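L-serine ammonia-lyase (Rhizomucor miehei CAU432, PDB 5C3U) belongs to the pyridoxal-phosphate-dependent enzymes of the tryptophan synthase beta-subunit-like fold and carries pyridoxal-5'-phosphate between two alpha/beta domains. Local coordinates at residues 51-56 and 82-87; 58-63 and 142-147; 17-22 and 44-49; 72-77 and 95-100; 154-159 and 182-187. One frame throughout, in Å; residues are numbered along the deposited sequence.

Contact 1 of 5, residues 51-56 and 82-87; sequences VKMRGI and VLAVSY. With PLP (pyridoxal-5'-phosphate), chain B.
M53 and A84 mark the closest backbone approach of helices 52-56 and 82-87, whose axes come within 9.1 Å at a crossing angle of -64°. The pair belongs to the cofactor-binding core of a pyridoxal-phosphate-dependent enzyme, because K52 is bonded covalently to pyridoxal-5'-phosphate. A84 offers only its CB, and the first helix fits round that methyl: K52 CB lies on it, and the branched side chain of I56 meets it with both CB and CG2. I56 CG2, anti to the backbone N, also reaches V85 CG2 at 3.6 Å, which extends the apolar seam along the second helix. At the other end M53 crosses Y87 at about a right angle. A bend at chi2 (47°) brings M53 SD to 3.6 Å from Y87 CD1, a Met-aromatic contact in which the sulfur stands obliquely to the ring, 52° off its normal. Outside this pair, P47 also packs on Y87, and N80 and T81 touch the lysine chain. Beyond CB the lysine turns away from helix 82-87 toward the cofactor. There K52 NZ is bonded to PLP C4A, and K52 NZ makes a weak, bent hydrogen bond of 2.6 Å to PLP O3.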
# COMPACT_ATOMS: atom_id res chain seq x y z
N VAL A 51 -0.41 -5.51 -1.71
CA VAL A 51 -0.07 -5.68 -0.29
C VAL A 51 -1.31 -5.74 0.64
O VAL A 51 -1.21 -6.30 1.72
CB VAL A 51 0.91 -4.55 0.18
CG1 VAL A 51 0.20 -3.19 0.27
CG2 VAL A 51 1.60 -4.91 1.49
N LYS A 52 -2.44 -5.19 0.20
CA LYS A 52 -3.67 -5.22 1.00
C LYS A 52 -4.04 -6.61 1.44
O LYS A 52 -4.63 -6.79 2.51
CB LYS A 52 -4.88 -4.56 0.29
CG LYS A 52 -4.73 -3.06 0.06
CD LYS A 52 -4.71 -2.37 1.43
CE LYS A 52 -4.99 -0.89 1.30
NZ LYS A 52 -4.09 -0.28 0.29
N MET A 53 -3.68 -7.61 0.63
CA MET A 53 -3.93 -9.00 1.02
C MET A 53 -3.39 -9.34 2.43
O MET A 53 -4.01 -10.12 3.16
CB MET A 53 -3.37 -9.93 -0.05
CG MET A 53 -4.14 -11.20 -0.32
SD MET A 53 -5.93 -11.03 -0.53
CE MET A 53 -6.17 -11.71 1.06
N ARG A 54 -2.27 -8.73 2.84
CA ARG A 54 -1.72 -9.00 4.19
C ARG A 54 -2.62 -8.41 5.27
O ARG A 54 -3.15 -9.15 6.12
CB ARG A 54 -0.29 -8.44 4.35
CG ARG A 54 0.73 -9.08 3.42
CD ARG A 54 2.12 -8.52 3.67
NE ARG A 54 3.07 -9.07 2.71
CZ ARG A 54 3.80 -10.16 2.91
NH1 ARG A 54 4.63 -10.56 1.95
NH2 ARG A 54 3.72 -10.85 4.06
N GLY A 55 -2.76 -7.08 5.26
CA GLY A 55 -3.55 -6.39 6.29
C GLY A 55 -5.01 -6.77 6.24
O GLY A 55 -5.61 -7.12 7.28
N ILE A 56 -5.60 -6.69 5.04
CA ILE A 56 -7.03 -6.92 4.87
C ILE A 56 -7.36 -8.39 5.09
O ILE A 56 -8.37 -8.71 5.73
CB ILE A 56 -7.56 -6.38 3.52
CG1 ILE A 56 -7.22 -4.89 3.38
CG2 ILE A 56 -9.06 -6.67 3.35
CD1 ILE A 56 -7.77 -4.02 4.50
N VAL A 82 -10.99 -2.98 -1.80
CA VAL A 82 -12.21 -3.67 -2.20
C VAL A 82 -11.85 -4.97 -2.89
O VAL A 82 -12.53 -5.96 -2.68
CB VAL A 82 -13.23 -2.82 -3.02
CG1 VAL A 82 -13.68 -1.62 -2.19
CG2 VAL A 82 -12.69 -2.39 -4.40
N LEU A 83 -10.76 -4.98 -3.65
CA LEU A 83 -10.36 -6.24 -4.32
C LEU A 83 -9.97 -7.33 -3.30
O LEU A 83 -10.28 -8.52 -3.49
CB LEU A 83 -9.24 -5.98 -5.33
CG LEU A 83 -9.73 -5.24 -6.57
CD1 LEU A 83 -8.54 -4.63 -7.32
CD2 LEU A 83 -10.47 -6.23 -7.47
N ALA A 84 -9.26 -6.93 -2.24
CA ALA A 84 -8.82 -7.83 -1.20
C ALA A 84 -10.02 -8.36 -0.44
O ALA A 84 -10.11 -9.56 -0.17
CB ALA A 84 -7.84 -7.15 -0.24
N VAL A 85 -10.96 -7.48 -0.13
CA VAL A 85 -12.18 -7.88 0.60
C VAL A 85 -12.97 -8.89 -0.27
O VAL A 85 -13.42 -9.93 0.23
CB VAL A 85 -13.04 -6.67 0.97
CG1 VAL A 85 -14.41 -7.10 1.52
CG2 VAL A 85 -12.31 -5.85 2.03
N SER A 86 -13.13 -8.57 -1.55
CA SER A 86 -13.86 -9.46 -2.49
C SER A 86 -13.23 -10.86 -2.53
O SER A 86 -13.93 -11.89 -2.39
CB SER A 86 -13.95 -8.81 -3.88
OG SER A 86 -14.76 -9.56 -4.77
N TYR A 87 -11.91 -10.90 -2.68
CA TYR A 87 -11.17 -12.15 -2.66
C TYR A 87 -11.34 -12.92 -1.35
O TYR A 87 -11.62 -14.11 -1.37
CB TYR A 87 -9.69 -11.91 -2.96
CG TYR A 87 -8.87 -13.15 -2.85
CD1 TYR A 87 -8.27 -13.50 -1.65
CD2 TYR A 87 -8.76 -14.03 -3.93
CE1 TYR A 87 -7.51 -14.65 -1.53
CE2 TYR A 87 -8.02 -15.21 -3.81
CZ TYR A 87 -7.40 -15.51 -2.62
OH TYR A 87 -6.66 -16.66 -2.48
N1 PLP B . 0.29 1.09 -2.19
C2 PLP B . -0.77 0.37 -2.59
C2A PLP B . -0.88 -0.17 -4.00
C3 PLP B . -1.86 0.12 -1.65
O3 PLP B . -2.96 -0.61 -2.03
C4 PLP B . -1.70 0.66 -0.28
C4A PLP B . -2.75 0.41 0.72
C5 PLP B . -0.48 1.44 0.06
C6 PLP B . 0.47 1.60 -0.95
C5A PLP B . -0.25 2.03 1.45
O4P PLP B . -1.51 2.18 2.10
P PLP B . -1.80 2.59 3.64
O1P PLP B . -1.78 1.35 4.46
O2P PLP B . -0.79 3.67 4.07
O3P PLP B . -3.16 3.17 3.45

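Contact 2 of 5, residues 58-63 and 142-147; sequences AFCYQA and IYVPSS. With PLP (pyridoxal-5'-phosphate), chain B.
The ring of F59 meets the side chains of I142, V144 and P145, each from a different direction, and F59 CZ also lies 3.6 Å from Y143 O, obliquely to the ring. I142 comes tip to tip with it: CG1 lies near the ring plane at the edge, 3.9 Å from F59 CE2, with CD1 close to CZ. V144 slides past the phenylalanine in the opposite sense, and both its methyls touch the CD2-CE2 side, CG2 being 3.8 Å from CE2. P145 crosses at about a right angle and lays CD over one face, 4.2 Å from the ring centroid and displaced toward the CE1-CZ rim, a CH-pi contact. F59 CG is anti to the backbone N (chi1 180°), which sends the ring out from helix 58-63 toward the passing chain. C60 SG adds a looser touch on V144 CG2, and H149 packs edge-to-face with F59. F73 of the neighbouring strand touches I142, V144 and C60. Farther along, S147 OG donates a 2.7 Å hydrogen bond to O3P of pyridoxal-5'-phosphate and accepts one from S146 OG. This is an alpha/beta domain in which a helix packs on an edge strand whose following loop runs into the cofactor's phosphate site.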
# COMPACT_ATOMS: atom_id res chain seq x y z
N ALA A 58 -5.83 -10.38 7.17
CA ALA A 58 -5.82 -10.62 8.61
C ALA A 58 -7.12 -10.16 9.27
O ALA A 58 -7.64 -10.85 10.16
CB ALA A 58 -4.64 -9.89 9.24
N PHE A 59 -7.60 -8.97 8.87
CA PHE A 59 -8.84 -8.42 9.40
C PHE A 59 -10.01 -9.35 9.06
O PHE A 59 -10.81 -9.72 9.95
CB PHE A 59 -9.07 -7.02 8.82
CG PHE A 59 -10.34 -6.36 9.30
CD1 PHE A 59 -10.30 -5.46 10.36
CD2 PHE A 59 -11.54 -6.61 8.68
CE1 PHE A 59 -11.48 -4.83 10.79
CE2 PHE A 59 -12.72 -6.01 9.10
CZ PHE A 59 -12.68 -5.11 10.16
N CYS A 60 -10.11 -9.73 7.79
CA CYS A 60 -11.23 -10.56 7.33
C CYS A 60 -11.25 -11.95 7.97
O CYS A 60 -12.33 -12.43 8.40
CB CYS A 60 -11.25 -10.67 5.82
SG CYS A 60 -11.70 -9.11 5.03
N TYR A 61 -10.07 -12.57 8.06
CA TYR A 61 -9.90 -13.88 8.68
C TYR A 61 -10.37 -13.86 10.14
O TYR A 61 -11.16 -14.70 10.55
CB TYR A 61 -8.44 -14.35 8.57
CG TYR A 61 -8.25 -15.81 8.95
CD1 TYR A 61 -7.96 -16.19 10.26
CD2 TYR A 61 -8.45 -16.81 8.01
CE1 TYR A 61 -7.84 -17.53 10.61
CE2 TYR A 61 -8.32 -18.15 8.34
CZ TYR A 61 -8.01 -18.51 9.63
OH TYR A 61 -7.87 -19.85 9.93
N GLN A 62 -9.89 -12.87 10.90
CA GLN A 62 -10.27 -12.71 12.28
C GLN A 62 -11.76 -12.40 12.45
O GLN A 62 -12.40 -12.91 13.40
CB GLN A 62 -9.40 -11.65 12.98
CG GLN A 62 -9.57 -11.60 14.50
CD GLN A 62 -9.43 -12.97 15.16
OE1 GLN A 62 -8.42 -13.65 15.00
NE2 GLN A 62 -10.44 -13.37 15.91
N ALA A 63 -12.32 -11.58 11.56
CA ALA A 63 -13.74 -11.28 11.63
C ALA A 63 -14.57 -12.56 11.54
O ALA A 63 -15.54 -12.73 12.30
CB ALA A 63 -14.17 -10.31 10.54
N ILE A 142 -20.02 -5.84 8.61
CA ILE A 142 -18.79 -5.34 9.20
C ILE A 142 -18.10 -4.51 8.12
O ILE A 142 -17.82 -5.02 7.03
CB ILE A 142 -17.88 -6.48 9.71
CG1 ILE A 142 -16.49 -5.99 10.05
CG2 ILE A 142 -17.77 -7.60 8.70
CD1 ILE A 142 -16.44 -5.13 11.30
N TYR A 143 -17.86 -3.24 8.43
CA TYR A 143 -17.13 -2.37 7.53
C TYR A 143 -15.63 -2.69 7.59
O TYR A 143 -15.06 -2.86 8.67
CB TYR A 143 -17.36 -0.87 7.80
CG TYR A 143 -16.87 -0.10 6.62
CD1 TYR A 143 -17.64 -0.04 5.45
CD2 TYR A 143 -15.57 0.44 6.59
CE1 TYR A 143 -17.19 0.60 4.32
CE2 TYR A 143 -15.10 1.10 5.45
CZ TYR A 143 -15.92 1.15 4.32
OH TYR A 143 -15.49 1.77 3.15
N VAL A 144 -15.00 -2.79 6.41
CA VAL A 144 -13.57 -3.09 6.33
C VAL A 144 -12.80 -1.83 5.98
O VAL A 144 -12.89 -1.34 4.85
CB VAL A 144 -13.26 -4.18 5.29
CG1 VAL A 144 -11.77 -4.54 5.33
CG2 VAL A 144 -14.09 -5.43 5.57
N PRO A 145 -12.08 -1.26 6.95
CA PRO A 145 -11.35 -0.04 6.60
C PRO A 145 -10.09 -0.39 5.78
O PRO A 145 -9.71 -1.55 5.72
CB PRO A 145 -10.98 0.55 7.96
CG PRO A 145 -10.99 -0.60 8.91
CD PRO A 145 -11.74 -1.77 8.29
N SER A 146 -9.46 0.61 5.16
CA SER A 146 -8.28 0.31 4.35
C SER A 146 -7.00 0.24 5.20
O SER A 146 -6.05 -0.44 4.83
CB SER A 146 -8.14 1.37 3.24
OG SER A 146 -7.88 2.64 3.83
N SER A 147 -6.96 0.98 6.32
CA SER A 147 -5.68 1.26 6.98
C SER A 147 -5.71 1.27 8.51
O SER A 147 -4.82 0.72 9.14
CB SER A 147 -5.14 2.64 6.51
OG SER A 147 -5.24 2.80 5.10
N1 PLP B . 0.29 1.09 -2.19
C2 PLP B . -0.77 0.37 -2.59
C2A PLP B . -0.88 -0.17 -4.00
C3 PLP B . -1.86 0.12 -1.65
O3 PLP B . -2.96 -0.61 -2.03
C4 PLP B . -1.70 0.66 -0.28
C4A PLP B . -2.75 0.41 0.72
C5 PLP B . -0.48 1.44 0.06
C6 PLP B . 0.47 1.60 -0.95
C5A PLP B . -0.25 2.03 1.45
O4P PLP B . -1.51 2.18 2.10
P PLP B . -1.80 2.59 3.64
O1P PLP B . -1.78 1.35 4.46
O2P PLP B . -0.79 3.67 4.07
O3P PLP B . -3.16 3.17 3.45

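Contact 3 of 5, residues 17-22 and 44-49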
# COMPACT_ATOMS: atom_id res chain seq x y z
N SER A 17 -3.18 -17.98 7.20
CA SER A 17 -3.30 -16.68 6.52
C SER A 17 -3.71 -16.77 5.05
O SER A 17 -3.46 -17.78 4.38
CB SER A 17 -2.00 -15.89 6.65
OG SER A 17 -1.04 -16.34 5.70
N LEU A 18 -4.31 -15.69 4.57
CA LEU A 18 -4.82 -15.59 3.21
C LEU A 18 -3.78 -15.03 2.22
O LEU A 18 -3.89 -15.22 1.01
CB LEU A 18 -6.09 -14.75 3.19
CG LEU A 18 -7.37 -15.40 3.75
CD1 LEU A 18 -8.45 -14.37 4.04
CD2 LEU A 18 -7.89 -16.45 2.79
N HIS A 19 -2.77 -14.33 2.73
CA HIS A 19 -1.67 -13.83 1.91
C HIS A 19 -0.62 -14.91 1.70
O HIS A 19 -0.64 -15.98 2.33
CB HIS A 19 -1.02 -12.62 2.60
CG HIS A 19 -0.20 -12.98 3.80
ND1 HIS A 19 -0.71 -12.99 5.05
CD2 HIS A 19 1.14 -13.37 3.93
CE1 HIS A 19 0.25 -13.36 5.92
NE2 HIS A 19 1.38 -13.60 5.24
N VAL A 20 0.33 -14.62 0.81
CA VAL A 20 1.37 -15.58 0.45
C VAL A 20 2.70 -14.93 0.70
O VAL A 20 2.78 -13.70 0.78
CB VAL A 20 1.25 -16.07 -1.03
CG1 VAL A 20 -0.08 -16.77 -1.25
CG2 VAL A 20 1.45 -14.93 -2.05
N ALA A 21 3.75 -15.73 0.88
CA ALA A 21 5.10 -15.18 0.91
C ALA A 21 5.47 -14.73 -0.51
O ALA A 21 5.14 -15.38 -1.50
CB ALA A 21 6.10 -16.18 1.47
N THR A 22 6.10 -13.57 -0.61
CA THR A 22 6.36 -12.98 -1.91
C THR A 22 7.86 -12.90 -2.17
O THR A 22 8.63 -12.83 -1.22
CB THR A 22 5.79 -11.55 -2.01
OG1 THR A 22 6.30 -10.78 -0.92
CG2 THR A 22 4.27 -11.55 -1.97
N ASN A 44 2.86 -7.31 -5.60
CA ASN A 44 1.95 -7.47 -6.73
C ASN A 44 1.61 -8.93 -6.98
O ASN A 44 0.66 -9.24 -7.70
CB ASN A 44 2.53 -6.83 -8.01
CG ASN A 44 3.93 -7.34 -8.33
OD1 ASN A 44 4.77 -7.52 -7.44
ND2 ASN A 44 4.20 -7.58 -9.62
N ILE A 45 2.37 -9.82 -6.36
CA ILE A 45 2.19 -11.28 -6.47
C ILE A 45 1.11 -11.83 -5.50
O ILE A 45 0.64 -12.96 -5.63
CB ILE A 45 3.53 -12.03 -6.26
CG1 ILE A 45 4.55 -11.62 -7.33
CG2 ILE A 45 3.36 -13.55 -6.28
CD1 ILE A 45 4.07 -11.86 -8.75
N GLN A 46 0.71 -11.01 -4.54
CA GLN A 46 -0.34 -11.41 -3.59
C GLN A 46 -1.64 -11.73 -4.32
O GLN A 46 -1.94 -11.11 -5.36
CB GLN A 46 -0.63 -10.27 -2.61
CG GLN A 46 0.48 -9.99 -1.61
CD GLN A 46 0.68 -11.11 -0.59
OE1 GLN A 46 -0.05 -12.09 -0.55
NE2 GLN A 46 1.69 -10.94 0.24
N PRO A 47 -2.43 -12.69 -3.79
CA PRO A 47 -3.78 -12.81 -4.28
C PRO A 47 -4.46 -11.45 -4.19
O PRO A 47 -4.21 -10.68 -3.25
CB PRO A 47 -4.46 -13.77 -3.29
CG PRO A 47 -3.36 -14.50 -2.62
CD PRO A 47 -2.11 -13.67 -2.73
N SER A 48 -5.26 -11.16 -5.20
CA SER A 48 -5.92 -9.84 -5.39
C SER A 48 -5.00 -8.72 -5.95
O SER A 48 -5.51 -7.70 -6.41
CB SER A 48 -6.74 -9.35 -4.18
OG SER A 48 -5.93 -8.65 -3.23
N GLY A 49 -3.68 -8.90 -5.90
CA GLY A 49 -2.78 -8.05 -6.69
C GLY A 49 -2.05 -6.95 -5.94
O GLY A 49 -1.37 -6.11 -6.57
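The carboxamide of Q46 grips the backbone of V20 at two points. OE1 receives V20 N at 2.9 Å in a nearly straight bond (168°), the donor lying in the carbonyl plane on a lone pair, while NE2 returns a weaker, bent bond to V20 O. The contact joins two loops of the alpha/beta fold: residues 17-22 lead into strand 24-26, whereas residues 44-49 run from strand 37-42 toward the helix of the cofactor lysine. Apolar groups close round the amide. H19 CB comes to 3.3 Å from Q46 OE1, and T22, crossing Q46 at about a right angle, places CG2 3.5 Å from NE2. The Q46 chain bends at chi2 (-68°), which turns CD back toward the V20 backbone. In the next shell E43 fixes both sides, since its carboxylate accepts from Q46 NE2 and bonds with T22 OG1; R54 pairs with the same glutamate in a salt bridge, and E162 accepts from T22 N. The bond from Q46 NE2 to E43 gives the amide a second acceptor beside V20 O. Nearby, P47 extends the junction through its ring carbons. V20 and P47 meet through CG2 and CD, 3.8 Å apart, while P47 CG rests 3.7 Å from L18 O.

Contact 4 of 5, residues 72-77 and 95-100; sequences QFVCGS and EAIIVV
Strands 72-75 and 95-100 are the two parallel arms of a beta-alpha-beta unit, and F73, V74 and C75 pair in register with A96, I97 and I98. Four backbone bonds alternate between them. F73 N donates to E95 O at 2.8 Å; F73 O then accepts from I97 N. One step on, C75 N reaches I97 O, and V99 N gives the last bond to C75 O at 2.9 Å. CA-H...O contacts run beside these bonds, among them V74 CA to I97 O at 3.3 Å. The helix of the crossover, 79-92, packs on the face that carries F73, C75, A96 and I98: V85 touches F73, T81 meets C75, A89 lies on A96 and V82 on I98. Within that face I98 CD1 turns back to C75 CB at 3.9 Å. On the other face I97 CD1 sits between Q72 CB and V74 CG2, the latter 4.0 Å away, with V74 and I97 side by side and pointing the same way. Q72 and E95 likewise lie side by side near the start of the pair, meeting through Q72 CG and E95 OE1, with amide and carboxylate planes 45° apart. Past the last strand bond, the chain turns at G76, whose CA is 3.3 Å from V99 O, a carbonyl oxygen buried here with no hydrogen-bond partner in the model, and S77 N donates to C75 SG.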
# COMPACT_ATOMS: atom_id res chain seq x y z
N GLN A 72 -21.74 -9.98 6.70
CA GLN A 72 -21.51 -9.40 5.39
C GLN A 72 -20.31 -8.51 5.55
O GLN A 72 -20.27 -7.72 6.50
CB GLN A 72 -22.70 -8.56 4.92
CG GLN A 72 -24.02 -9.31 4.80
CD GLN A 72 -24.82 -9.25 6.08
OE1 GLN A 72 -24.88 -8.22 6.75
NE2 GLN A 72 -25.45 -10.38 6.44
N PHE A 73 -19.32 -8.62 4.66
CA PHE A 73 -18.27 -7.60 4.67
C PHE A 73 -18.74 -6.45 3.80
O PHE A 73 -19.33 -6.68 2.76
CB PHE A 73 -16.95 -8.14 4.11
CG PHE A 73 -16.21 -9.07 5.04
CD1 PHE A 73 -15.73 -8.62 6.27
CD2 PHE A 73 -15.92 -10.36 4.65
CE1 PHE A 73 -15.02 -9.47 7.11
CE2 PHE A 73 -15.21 -11.22 5.49
CZ PHE A 73 -14.77 -10.77 6.73
N VAL A 74 -18.49 -5.22 4.22
CA VAL A 74 -18.91 -4.04 3.44
C VAL A 74 -17.66 -3.21 3.24
O VAL A 74 -16.89 -2.97 4.19
CB VAL A 74 -19.99 -3.22 4.21
CG1 VAL A 74 -20.40 -1.98 3.41
CG2 VAL A 74 -21.21 -4.11 4.51
N CYS A 75 -17.43 -2.75 2.01
CA CYS A 75 -16.23 -1.96 1.75
C CYS A 75 -16.39 -1.03 0.57
O CYS A 75 -16.87 -1.46 -0.48
CB CYS A 75 -15.02 -2.88 1.55
SG CYS A 75 -13.44 -1.99 1.59
N GLY A 76 -15.98 0.22 0.75
CA GLY A 76 -15.83 1.18 -0.35
C GLY A 76 -14.48 1.92 -0.30
O GLY A 76 -14.31 2.94 -0.98
N SER A 77 -13.53 1.38 0.47
CA SER A 77 -12.33 2.11 0.92
C SER A 77 -11.10 1.93 0.02
O SER A 77 -10.00 1.59 0.52
CB SER A 77 -11.94 1.71 2.35
OG SER A 77 -12.85 2.26 3.29
N GLU A 95 -20.66 -13.31 2.49
CA GLU A 95 -21.20 -12.24 1.64
C GLU A 95 -20.35 -10.96 1.66
O GLU A 95 -19.87 -10.53 2.71
CB GLU A 95 -22.61 -11.89 2.11
CG GLU A 95 -23.56 -11.39 1.04
CD GLU A 95 -24.96 -11.95 1.23
OE1 GLU A 95 -25.50 -11.86 2.35
OE2 GLU A 95 -25.51 -12.51 0.26
N ALA A 96 -20.17 -10.33 0.50
CA ALA A 96 -19.48 -9.03 0.47
C ALA A 96 -20.31 -8.03 -0.32
O ALA A 96 -20.90 -8.37 -1.37
CB ALA A 96 -18.08 -9.16 -0.13
N ILE A 97 -20.42 -6.83 0.23
CA ILE A 97 -21.09 -5.72 -0.42
C ILE A 97 -19.99 -4.69 -0.72
O ILE A 97 -19.38 -4.13 0.21
CB ILE A 97 -22.19 -5.09 0.50
CG1 ILE A 97 -23.27 -6.13 0.84
CG2 ILE A 97 -22.78 -3.83 -0.14
CD1 ILE A 97 -23.86 -5.95 2.22
N ILE A 98 -19.77 -4.42 -2.00
CA ILE A 98 -18.65 -3.60 -2.41
C ILE A 98 -19.13 -2.36 -3.18
O ILE A 98 -19.90 -2.50 -4.12
CB ILE A 98 -17.67 -4.42 -3.29
CG1 ILE A 98 -17.07 -5.60 -2.51
CG2 ILE A 98 -16.59 -3.52 -3.88
CD1 ILE A 98 -16.35 -5.22 -1.22
N VAL A 99 -18.70 -1.17 -2.76
CA VAL A 99 -19.02 0.05 -3.51
C VAL A 99 -17.76 0.61 -4.19
O VAL A 99 -16.69 0.76 -3.56
CB VAL A 99 -19.64 1.14 -2.59
CG1 VAL A 99 -20.06 2.38 -3.38
CG2 VAL A 99 -20.85 0.57 -1.84
N VAL A 100 -17.89 0.96 -5.47
CA VAL A 100 -16.78 1.58 -6.20
C VAL A 100 -17.31 2.83 -6.91
O VAL A 100 -18.53 2.92 -7.12
CB VAL A 100 -16.13 0.59 -7.19
CG1 VAL A 100 -15.71 -0.72 -6.49
CG2 VAL A 100 -17.07 0.30 -8.35

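Contact 5 of 5, residues 154-159 and 182-187. With PLP (pyridoxal-5'-phosphate), chain B.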
# COMPACT_ATOMS: atom_id res chain seq x y z
N GLN A 154 -1.22 -5.63 12.16
CA GLN A 154 -0.70 -6.95 12.48
C GLN A 154 -0.47 -7.78 11.22
O GLN A 154 0.60 -8.42 11.05
CB GLN A 154 -1.68 -7.66 13.41
CG GLN A 154 -1.18 -8.94 14.03
CD GLN A 154 -2.32 -9.83 14.46
OE1 GLN A 154 -2.70 -9.83 15.63
NE2 GLN A 154 -2.90 -10.57 13.52
N GLY A 155 -1.46 -7.75 10.34
CA GLY A 155 -1.39 -8.44 9.04
C GLY A 155 -0.22 -7.94 8.21
O GLY A 155 0.60 -8.74 7.72
N HIS A 156 -0.11 -6.62 8.08
CA HIS A 156 0.99 -6.03 7.32
C HIS A 156 2.33 -6.34 7.91
O HIS A 156 3.31 -6.43 7.18
CB HIS A 156 0.82 -4.53 7.17
CG HIS A 156 -0.24 -4.10 6.16
ND1 HIS A 156 -0.48 -4.77 4.99
CD2 HIS A 156 -1.10 -3.01 6.17
CE1 HIS A 156 -1.46 -4.13 4.32
NE2 HIS A 156 -1.81 -3.04 5.02
N SER A 157 2.42 -6.50 9.24
CA SER A 157 3.71 -6.70 9.89
C SER A 157 4.38 -8.01 9.44
O SER A 157 5.60 -8.15 9.56
CB SER A 157 3.57 -6.63 11.42
OG SER A 157 3.00 -7.83 11.90
N THR A 158 3.60 -8.93 8.88
CA THR A 158 4.14 -10.17 8.35
C THR A 158 5.19 -9.91 7.26
O THR A 158 6.09 -10.74 7.04
CB THR A 158 3.04 -11.13 7.82
OG1 THR A 158 2.33 -10.52 6.73
CG2 THR A 158 2.05 -11.52 8.93
N ILE A 159 5.11 -8.77 6.57
CA ILE A 159 6.11 -8.45 5.55
C ILE A 159 7.55 -8.42 6.12
O ILE A 159 8.51 -8.81 5.42
CB ILE A 159 5.73 -7.15 4.78
CG1 ILE A 159 6.31 -7.18 3.35
CG2 ILE A 159 6.09 -5.90 5.59
CD1 ILE A 159 5.77 -6.09 2.45
N GLY A 182 -1.53 5.04 6.41
CA GLY A 182 -0.52 4.61 7.36
C GLY A 182 -0.60 3.19 7.90
O GLY A 182 0.18 2.83 8.77
N GLY A 183 -1.53 2.37 7.37
CA GLY A 183 -1.66 0.97 7.80
C GLY A 183 -0.41 0.15 7.56
O GLY A 183 0.06 -0.58 8.43
N LEU A 184 0.12 0.24 6.34
CA LEU A 184 1.32 -0.52 5.96
C LEU A 184 2.51 -0.02 6.76
O LEU A 184 3.24 -0.81 7.36
CB LEU A 184 1.57 -0.41 4.46
CG LEU A 184 2.82 -1.10 3.92
CD1 LEU A 184 2.83 -2.59 4.21
CD2 LEU A 184 2.91 -0.82 2.41
N LEU A 185 2.65 1.29 6.78
CA LEU A 185 3.65 1.94 7.60
C LEU A 185 3.67 1.39 9.04
O LEU A 185 4.73 1.00 9.54
CB LEU A 185 3.46 3.45 7.61
CG LEU A 185 4.48 4.15 8.51
CD1 LEU A 185 5.90 3.91 8.00
CD2 LEU A 185 4.19 5.64 8.66
N ASN A 186 2.51 1.40 9.69
CA ASN A 186 2.39 0.88 11.07
C ASN A 186 2.84 -0.57 11.19
O ASN A 186 3.56 -0.93 12.12
CB ASN A 186 0.95 1.04 11.60
CG ASN A 186 0.48 2.49 11.68
OD1 ASN A 186 1.28 3.43 11.56
ND2 ASN A 186 -0.82 2.69 11.86
N GLY A 187 2.39 -1.42 10.26
CA GLY A 187 2.84 -2.81 10.28
C GLY A 187 4.35 -2.94 10.09
O GLY A 187 5.00 -3.76 10.75
N1 PLP B . 0.29 1.09 -2.19
C2 PLP B . -0.77 0.37 -2.59
C2A PLP B . -0.88 -0.17 -4.00
C3 PLP B . -1.86 0.12 -1.65
O3 PLP B . -2.96 -0.61 -2.03
C4 PLP B . -1.70 0.66 -0.28
C4A PLP B . -2.75 0.41 0.72
C5 PLP B . -0.48 1.44 0.06
C6 PLP B . 0.47 1.60 -0.95
C5A PLP B . -0.25 2.03 1.45
O4P PLP B . -1.51 2.18 2.10
P PLP B . -1.80 2.59 3.64
O1P PLP B . -1.78 1.35 4.46
O2P PLP B . -0.79 3.67 4.07
O3P PLP B . -3.16 3.17 3.45
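From CB outward, H156 lies against the first turns of helix 183-187. Its CB is 4.1 Å from both G187 CA and L184 CD1; at G187 the helices draw so near that S157 CA and G187 CA are 4.0 Å apart. CG meets L184 CA and CD1. Beyond it, ND1 keeps to L184 CD1, while H156 CD2 lies 3.5 Å from L184 N. At the tip, H156 NE2 is 4.0 Å from L184 N. L184 crosses the histidine at about a right angle and sets CD1 over one ring face, 3.9 Å above its plane and offset toward the rim, in a CH-pi contact. Helices 154-159 and 183-187 cross at -62°, and the second begins at the phosphate-binding loop of the pyridoxal-phosphate fold, with G182 as N-cap. G182 N donates to O2P of pyridoxal-5'-phosphate and L184 N to O1P at 2.9 Å, the latter oxygen lying obliquely to the H156 ring. G180 and G181 give further backbone bonds to the cofactor. Across the tight crossing, S157 CB is 3.3 Å from G187 O.

In the fold
Along the chain contact 3 closes before contact 1 opens, contacts 1 and 4 interleave, contact 4 falls within the span of contact 2, and contact 5 comes last. Contacts 1 and 2 share helix 52-67, with centres about 9 Å apart; contacts 2 and 4 reach neighbouring strands of the four-stranded parallel sheet. Contact 3 touches contact 1, also about 9 Å away between centres, through R54, M53 and Y87. Contacts 4 and 5 are the most distant, about 22 Å between centres. Contacts 1, 2 and 5 all reach pyridoxal-5'-phosphate, so the lysine helix, the loop after strand 141-143 and the start of helix 183-194 converge on one cofactor.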